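Viral macrophage inflammatory protein 2 (PDB 2FHT) binds a wide range of chemokine receptors as a viral CC chemokine and thereby blocks infection by several HIV-1 strains. Local coordinates at residues A[42-45]-A[46-50]. Numbering follows the deposited sequence.
Sequences FLTK and RGRQV
Phe42 and Val50 face each other as an antiparallel hydrogen-bonded pair, Phe42 N giving its hydrogen to Val50 O at 2.7 Å and Val50 N returning one to Phe42 O; from there strand 39-44 leads into a type I turn from Thr44 to Gly47, and strand 49-53 returns antiparallel to it. A third backbone bond, Thr44 N to Arg48 O at 2.8 Å, closes the ladder at the mouth of the turn, within which the bond from Gly47 N to Thr44 O is weak.

Thr44 shows how one side chain can touch both the turn and the returning strand. With chi1 at 71°, Thr44 OG1 is turned between its own backbone N and carbonyl carbon and leans over the turn, where it takes a weak, strongly bent bond from Arg48 N (2.9 Å, 117° at the hydrogen) and lies 3.1 Å from Arg48 CB. The same torsion sends Thr44 CG2 back along the strand to meet Val50 CG2 at 3.9 Å, the two side chains crossing at about a right angle. On the outside of the bend, Arg48, bent at chi2 and chi3, brings its CD over one face of the Arg46 guanidinium, toward its rim.

On the face bearing Leu43 and Gln49, a non-hydrogen-bonded pair, the two side chains lie alongside each other and Leu43 CD2 rests against Gln49 CG at 3.5 Å. Phe42 departs from the partner strand and packs on Val59 and Leu62 of helix 57-65, the helix that lies across the three-stranded sheet in the chemokine fold. Lys45 stretches away, its NZ hydrogen-bonded to Val23 O. Gly47, at phi 116°, adopts a backbone shape that favours glycine. The chemistry implies a hairpin held mainly by straight main-chain bonds, with the Thr44 hydroxyl adding a weak bond to Arg48 N where the chain turns back.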
ATOM      1  N   PHE A  42       1.623   1.708   1.179  1.00 16.61           N
ATOM      2  CA  PHE A  42       2.785   2.555   0.938  1.00 17.09           C
ATOM      3  C   PHE A  42       3.603   2.623   2.216  1.00 18.46           C
ATOM      4  O   PHE A  42       3.042   2.664   3.312  1.00 23.77           O
ATOM      5  CB  PHE A  42       2.378   3.976   0.512  1.00 20.00           C
ATOM      6  CG  PHE A  42       1.858   4.061  -0.889  1.00 23.38           C
ATOM      7  CD1 PHE A  42       0.495   4.181  -1.130  1.00 19.52           C
ATOM      8  CD2 PHE A  42       2.726   3.928  -1.976  1.00 19.27           C
ATOM      9  CE1 PHE A  42       0.009   4.171  -2.424  1.00 20.75           C
ATOM     10  CE2 PHE A  42       2.248   3.914  -3.274  1.00 16.04           C
ATOM     11  CZ  PHE A  42       0.889   4.029  -3.507  1.00 16.08           C
ATOM     12  N   LEU A  43       4.918   2.518   2.086  1.00 18.82           N
ATOM     13  CA  LEU A  43       5.799   2.614   3.231  1.00 23.99           C
ATOM     14  C   LEU A  43       6.367   4.004   3.172  1.00 24.87           C
ATOM     15  O   LEU A  43       6.885   4.417   2.137  1.00 25.51           O
ATOM     16  CB  LEU A  43       6.920   1.577   3.156  1.00 28.32           C
ATOM     17  CG  LEU A  43       6.452   0.145   3.421  1.00 33.81           C
ATOM     18  CD1 LEU A  43       7.562  -0.833   3.113  1.00 31.41           C
ATOM     19  CD2 LEU A  43       6.027   0.012   4.885  1.00 35.94           C
ATOM     20  N   THR A  44       6.167   4.779   4.227  1.00 28.39           N
ATOM     21  CA  THR A  44       6.687   6.139   4.236  1.00 30.95           C
ATOM     22  C   THR A  44       8.133   6.123   4.696  1.00 33.27           C
ATOM     23  O   THR A  44       8.617   5.100   5.212  1.00 33.50           O
ATOM     24  CB  THR A  44       5.820   7.098   5.109  1.00 35.67           C
ATOM     25  OG1 THR A  44       5.973   6.795   6.506  1.00 32.90           O
ATOM     26  CG2 THR A  44       4.328   6.970   4.706  1.00 33.28           C
ATOM     27  N   LYS A  45       8.857   7.200   4.394  1.00 37.28           N
ATOM     28  CA  LYS A  45      10.256   7.312   4.796  1.00 40.93           C
ATOM     29  C   LYS A  45      10.307   7.355   6.325  1.00 42.89           C
ATOM     30  O   LYS A  45      11.235   6.848   6.938  1.00 46.19           O
ATOM     31  CB  LYS A  45      10.879   8.563   4.179  1.00 42.15           C
ATOM     32  CG  LYS A  45      10.933   8.540   2.652  1.00 43.16           C
ATOM     33  CD  LYS A  45      11.396   9.881   2.066  1.00 40.64           C
ATOM     34  CE  LYS A  45      11.476   9.799   0.544  1.00 42.92           C
ATOM     35  NZ  LYS A  45      11.614  11.111  -0.153  1.00 39.19           N
ATOM     36  N   ARG A  46       9.284   7.951   6.929  1.00 47.03           N
ATOM     37  CA  ARG A  46       9.156   8.036   8.383  1.00 49.43           C
ATOM     38  C   ARG A  46       8.994   6.637   9.009  1.00 47.62           C
ATOM     39  O   ARG A  46       9.201   6.465  10.210  1.00 47.94           O
ATOM     40  CB  ARG A  46       7.941   8.905   8.735  1.00 56.63           C
ATOM     41  CG  ARG A  46       7.502   8.867  10.205  1.00 64.56           C
ATOM     42  CD  ARG A  46       6.140   9.532  10.375  1.00 68.73           C
ATOM     43  NE  ARG A  46       5.579   9.384  11.719  1.00 69.45           N
ATOM     44  CZ  ARG A  46       4.273   9.335  11.978  1.00 71.41           C
ATOM     45  NH1 ARG A  46       3.386   9.412  10.987  1.00 71.97           N
ATOM     46  NH2 ARG A  46       3.845   9.230  13.228  1.00 72.15           N
ATOM     47  N   GLY A  47       8.600   5.655   8.200  1.00 45.28           N
ATOM     48  CA  GLY A  47       8.428   4.294   8.681  1.00 43.15           C
ATOM     49  C   GLY A  47       6.997   3.779   8.606  1.00 45.08           C
ATOM     50  O   GLY A  47       6.758   2.563   8.650  1.00 45.16           O
ATOM     51  N   ARG A  48       6.048   4.706   8.503  1.00 41.98           N
ATOM     52  CA  ARG A  48       4.625   4.386   8.441  1.00 42.04           C
ATOM     53  C   ARG A  48       4.166   3.471   7.289  1.00 38.27           C
ATOM     54  O   ARG A  48       4.834   3.363   6.265  1.00 34.98           O
ATOM     55  CB  ARG A  48       3.815   5.687   8.436  1.00 43.14           C
ATOM     56  CG  ARG A  48       3.575   6.309   9.806  1.00 50.98           C
ATOM     57  CD  ARG A  48       4.856   6.473  10.628  1.00 59.35           C
ATOM     58  NE  ARG A  48       5.363   5.222  11.193  1.00 66.12           N
ATOM     59  CZ  ARG A  48       5.164   4.813  12.446  1.00 70.03           C
ATOM     60  NH1 ARG A  48       4.463   5.554  13.298  1.00 73.24           N
ATOM     61  NH2 ARG A  48       5.650   3.647  12.844  1.00 70.18           N
ATOM     62  N   GLN A  49       3.065   2.754   7.526  1.00 37.43           N
ATOM     63  CA  GLN A  49       2.425   1.858   6.550  1.00 32.86           C
ATOM     64  C   GLN A  49       1.061   2.474   6.226  1.00 30.84           C
ATOM     65  O   GLN A  49       0.188   2.518   7.096  1.00 30.11           O
ATOM     66  CB  GLN A  49       2.194   0.469   7.156  1.00 32.14           C
ATOM     67  CG  GLN A  49       3.391  -0.454   7.112  1.00 38.12           C
ATOM     68  CD  GLN A  49       3.099  -1.819   7.699  1.00 39.42           C
ATOM     69  OE1 GLN A  49       2.109  -2.458   7.355  1.00 40.08           O
ATOM     70  NE2 GLN A  49       3.942  -2.254   8.633  1.00 46.30           N
ATOM     71  N   VAL A  50       0.867   2.931   4.990  1.00 29.34           N
ATOM     72  CA  VAL A  50      -0.404   3.562   4.596  1.00 23.78           C
ATOM     73  C   VAL A  50      -1.152   2.775   3.508  1.00 21.28           C
ATOM     74  O   VAL A  50      -0.610   2.468   2.452  1.00 20.06           O
ATOM     75  CB  VAL A  50      -0.190   5.041   4.130  1.00 20.79           C
ATOM     76  CG1 VAL A  50      -1.512   5.738   3.923  1.00 20.42           C
ATOM     77  CG2 VAL A  50       0.638   5.796   5.136  1.00 19.19           C
TER